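Local coordinates for protein N-acetylglucosamine-specific lectin (Saxidomus purpuratus, PDB 6A7T) that probably binds carbohydrates as a C-type lectin that recognises N-acetylglucosamine without needing calcium, at residues A[111-116]-A[137-142]. Residues are numbered along the deposited sequence; the frame is centred on the assembly and turned at random.
Sequences NGWGPN and WNDHQD
Gly112, Trp113 and Gly114 dock on Trp137, joining the long loop of this C-type lectin domain to strand 136-140, the outermost strand, beside 124-130, of its sheet within the chain. Two nearly straight backbone bonds define a single beta bridge between Trp113 and Trp137: Trp137 N to Gly112 O (2.9 Å) and Gly114 N to Trp137 O (2.9 Å).

Followed outward, the Trp137 side chain meets the loop almost atom by atom. CB lies beside Gly112 O and Trp113 CE3. A chi1 of -45°, CG anti to the carbonyl carbon, brings Trp137 CG to 3.3 Å from Gly112 O; CD2 lies alongside, near Gly112 O and C. CE3 meets Gly112 C and Trp113 N as well as the Trp113 face, while CE2, CZ2, CH2 and CZ3 spread beneath Gly112, all near its CA. A CH-pi contact is evident: Gly112 CA stands 3.5 Å from the centroid of the Trp137 six-membered ring, 2° off the ring normal.

The two indoles form a T-shaped pair, planes at 79°, in which Trp137 CE3 points into the face of Trp113. The far rim of Trp113 continues along the strand, CZ3 reaching Asp139 N and Asn138 C. Within the loop, Asn111 OD1 accepts from Trp113 N, an Asx turn.

Farther along the strand lie Asn138 and His140, which bind N-acetylglucosamine, absent from this chain here; Asn138 OD1 accepts from NE of Arg117, also a sugar-binding residue. Asp139 binds a second calcium, likewise absent here. Its OD1 takes Asp119 N; Asp139 OD2 takes Ala120 N and, on its anti lone pair, Gln141 NE2 at 2.8 Å.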
ATOM      1  N   ASN A 111      16.953   4.364  -8.058  1.00 23.66           N
ATOM      2  CA  ASN A 111      17.982   5.413  -7.886  1.00 27.89           C
ATOM      3  C   ASN A 111      17.326   6.761  -7.522  1.00 24.48           C
ATOM      4  O   ASN A 111      16.979   7.553  -8.364  1.00 24.44           O
ATOM      5  CB  ASN A 111      18.908   5.549  -9.096  1.00 29.31           C
ATOM      6  CG  ASN A 111      20.038   6.536  -8.867  1.00 32.99           C
ATOM      7  OD1 ASN A 111      20.189   7.108  -7.788  1.00 30.47           O
ATOM      8  ND2 ASN A 111      20.870   6.749  -9.880  1.00 35.98           N
ATOM      9  N   GLY A 112      17.184   7.016  -6.222  1.00 21.22           N
ATOM     10  CA  GLY A 112      16.709   8.289  -5.725  1.00 18.24           C
ATOM     11  C   GLY A 112      17.800   9.195  -5.220  1.00 18.15           C
ATOM     12  O   GLY A 112      17.522  10.141  -4.511  1.00 16.44           O
ATOM     13  N   TRP A 113      19.068   8.930  -5.566  1.00 13.60           N
ATOM     14  CA  TRP A 113      20.136   9.767  -5.105  1.00 16.30           C
ATOM     15  C   TRP A 113      20.056  11.141  -5.767  1.00 15.75           C
ATOM     16  O   TRP A 113      19.663  11.195  -6.913  1.00 18.44           O
ATOM     17  CB  TRP A 113      21.487   9.146  -5.439  1.00 15.65           C
ATOM     18  CG  TRP A 113      21.790   7.908  -4.647  1.00 15.80           C
ATOM     19  CD1 TRP A 113      21.648   6.617  -5.042  1.00 16.22           C
ATOM     20  CD2 TRP A 113      22.262   7.874  -3.299  1.00 13.50           C
ATOM     21  NE1 TRP A 113      22.070   5.776  -4.042  1.00 14.66           N
ATOM     22  CE2 TRP A 113      22.509   6.522  -2.998  1.00 15.25           C
ATOM     23  CE3 TRP A 113      22.687   8.851  -2.405  1.00 14.98           C
ATOM     24  CZ2 TRP A 113      23.005   6.130  -1.764  1.00 12.05           C
ATOM     25  CZ3 TRP A 113      23.200   8.473  -1.187  1.00 15.06           C
ATOM     26  CH2 TRP A 113      23.397   7.113  -0.899  1.00 13.64           C
ATOM     27  N   GLY A 114      20.509  12.174  -5.050  1.00 17.60           N
ATOM     28  CA  GLY A 114      20.688  13.501  -5.618  1.00 19.27           C
ATOM     29  C   GLY A 114      21.895  13.492  -6.534  1.00 20.60           C
ATOM     30  O   GLY A 114      22.687  12.551  -6.535  1.00 17.25           O
ATOM     31  N   PRO A 115      22.069  14.534  -7.370  1.00 20.34           N
ATOM     32  CA  PRO A 115      23.152  14.489  -8.344  1.00 21.73           C
ATOM     33  C   PRO A 115      24.509  14.290  -7.647  1.00 19.86           C
ATOM     34  O   PRO A 115      24.777  14.935  -6.675  1.00 18.50           O
ATOM     35  CB  PRO A 115      23.050  15.866  -9.015  1.00 21.07           C
ATOM     36  CG  PRO A 115      21.666  16.413  -8.694  1.00 22.90           C
ATOM     37  CD  PRO A 115      21.251  15.758  -7.387  1.00 21.21           C
ATOM     38  N   ASN A 116      25.363  13.428  -8.211  1.00 22.90           N
ATOM     39  CA  ASN A 116      26.751  13.231  -7.760  1.00 23.59           C
ATOM     40  C   ASN A 116      26.799  12.756  -6.296  1.00 20.19           C
ATOM     41  O   ASN A 116      27.682  13.207  -5.520  1.00 23.06           O
ATOM     42  CB  ASN A 116      27.579  14.486  -7.979  1.00 25.95           C
ATOM     43  CG  ASN A 116      27.451  14.957  -9.416  1.00 29.23           C
ATOM     44  OD1 ASN A 116      27.646  14.174 -10.344  1.00 36.07           O
ATOM     45  ND2 ASN A 116      27.038  16.201  -9.594  1.00 28.77           N
ATOM     46  N   TRP A 137      18.155  11.735  -2.166  1.00 12.78           N
ATOM     47  CA  TRP A 137      19.010  11.143  -1.123  1.00 13.07           C
ATOM     48  C   TRP A 137      20.424  11.739  -1.117  1.00 14.83           C
ATOM     49  O   TRP A 137      20.963  12.067  -2.177  1.00 15.45           O
ATOM     50  CB  TRP A 137      19.070   9.617  -1.238  1.00 12.51           C
ATOM     51  CG  TRP A 137      17.792   8.910  -1.452  1.00 12.25           C
ATOM     52  CD1 TRP A 137      16.556   9.252  -0.991  1.00 11.32           C
ATOM     53  CD2 TRP A 137      17.644   7.658  -2.118  1.00 11.19           C
ATOM     54  NE1 TRP A 137      15.652   8.341  -1.393  1.00 11.82           N
ATOM     55  CE2 TRP A 137      16.285   7.343  -2.095  1.00 11.57           C
ATOM     56  CE3 TRP A 137      18.521   6.798  -2.793  1.00 11.85           C
ATOM     57  CZ2 TRP A 137      15.759   6.205  -2.678  1.00 12.80           C
ATOM     58  CZ3 TRP A 137      17.986   5.698  -3.419  1.00 12.03           C
ATOM     59  CH2 TRP A 137      16.653   5.363  -3.320  1.00 13.17           C
ATOM     60  N   ASN A 138      21.004  11.934   0.086  1.00 13.95           N
ATOM     61  CA  ASN A 138      22.374  12.372   0.308  1.00 13.95           C
ATOM     62  C   ASN A 138      23.005  11.436   1.356  1.00 14.56           C
ATOM     63  O   ASN A 138      22.274  10.847   2.195  1.00 14.81           O
ATOM     64  CB  ASN A 138      22.473  13.777   0.891  1.00 14.59           C
ATOM     65  CG  ASN A 138      23.885  14.277   0.956  1.00 16.55           C
ATOM     66  OD1 ASN A 138      24.620  14.030   0.020  1.00 18.45           O
ATOM     67  ND2 ASN A 138      24.260  14.938   2.047  1.00 18.88           N
ATOM     68  N   ASP A 139      24.317  11.254   1.279  1.00 15.34           N
ATOM     69  CA  ASP A 139      25.106  10.440   2.232  1.00 15.51           C
ATOM     70  C   ASP A 139      25.798  11.366   3.222  1.00 14.87           C
ATOM     71  O   ASP A 139      26.513  12.308   2.823  1.00 15.24           O
ATOM     72  CB  ASP A 139      26.165   9.617   1.485  1.00 15.51           C
ATOM     73  CG  ASP A 139      27.117  10.473   0.653  1.00 17.67           C
ATOM     74  OD1 ASP A 139      26.621  11.120  -0.288  1.00 15.96           O
ATOM     75  OD2 ASP A 139      28.308  10.573   1.034  1.00 17.95           O
ATOM     76  N   HIS A 140      25.647  11.110   4.528  1.00 11.53           N
ATOM     77  CA  HIS A 140      26.226  11.867   5.580  1.00 12.52           C
ATOM     78  C   HIS A 140      27.119  10.910   6.384  1.00 14.12           C
ATOM     79  O   HIS A 140      26.687   9.814   6.727  1.00 14.18           O
ATOM     80  CB  HIS A 140      25.164  12.499   6.507  1.00 12.46           C
ATOM     81  CG  HIS A 140      25.724  13.388   7.563  1.00 13.01           C
ATOM     82  ND1 HIS A 140      26.250  14.645   7.257  1.00 14.14           N
ATOM     83  CD2 HIS A 140      25.776  13.300   8.916  1.00 13.65           C
ATOM     84  CE1 HIS A 140      26.610  15.253   8.367  1.00 15.37           C
ATOM     85  NE2 HIS A 140      26.364  14.441   9.402  1.00 14.91           N
ATOM     86  N   GLN A 141      28.341  11.343   6.696  1.00 16.11           N
ATOM     87  CA  GLN A 141      29.318  10.392   7.248  1.00 17.09           C
ATOM     88  C   GLN A 141      29.284  10.343   8.788  1.00 17.77           C
ATOM     89  O   GLN A 141      30.013   9.547   9.398  1.00 22.66           O
ATOM     90  CB  GLN A 141      30.673  10.713   6.602  1.00 17.55           C
ATOM     91  CG  GLN A 141      30.873   9.956   5.292  1.00 19.22           C
ATOM     92  CD  GLN A 141      30.002  10.418   4.147  1.00 19.67           C
ATOM     93  OE1 GLN A 141      29.749  11.599   3.977  1.00 19.71           O
ATOM     94  NE2 GLN A 141      29.590   9.498   3.302  1.00 19.74           N
ATOM     95  N   ASP A 142      28.438  11.117   9.454  1.00 14.80           N
ATOM     96  CA  ASP A 142      28.283  10.997  10.869  1.00 16.20           C
ATOM     97  C   ASP A 142      26.907  10.407  11.211  1.00 15.09           C
ATOM     98  O   ASP A 142      25.912  11.109  11.248  1.00 15.33           O
ATOM     99  CB  ASP A 142      28.445  12.334  11.575  1.00 17.25           C
ATOM    100  CG  ASP A 142      28.105  12.288  13.047  1.00 18.44           C
ATOM    101  OD1 ASP A 142      28.117  11.158  13.657  1.00 16.62           O
ATOM    102  OD2 ASP A 142      27.789  13.368  13.576  1.00 20.70           O
TER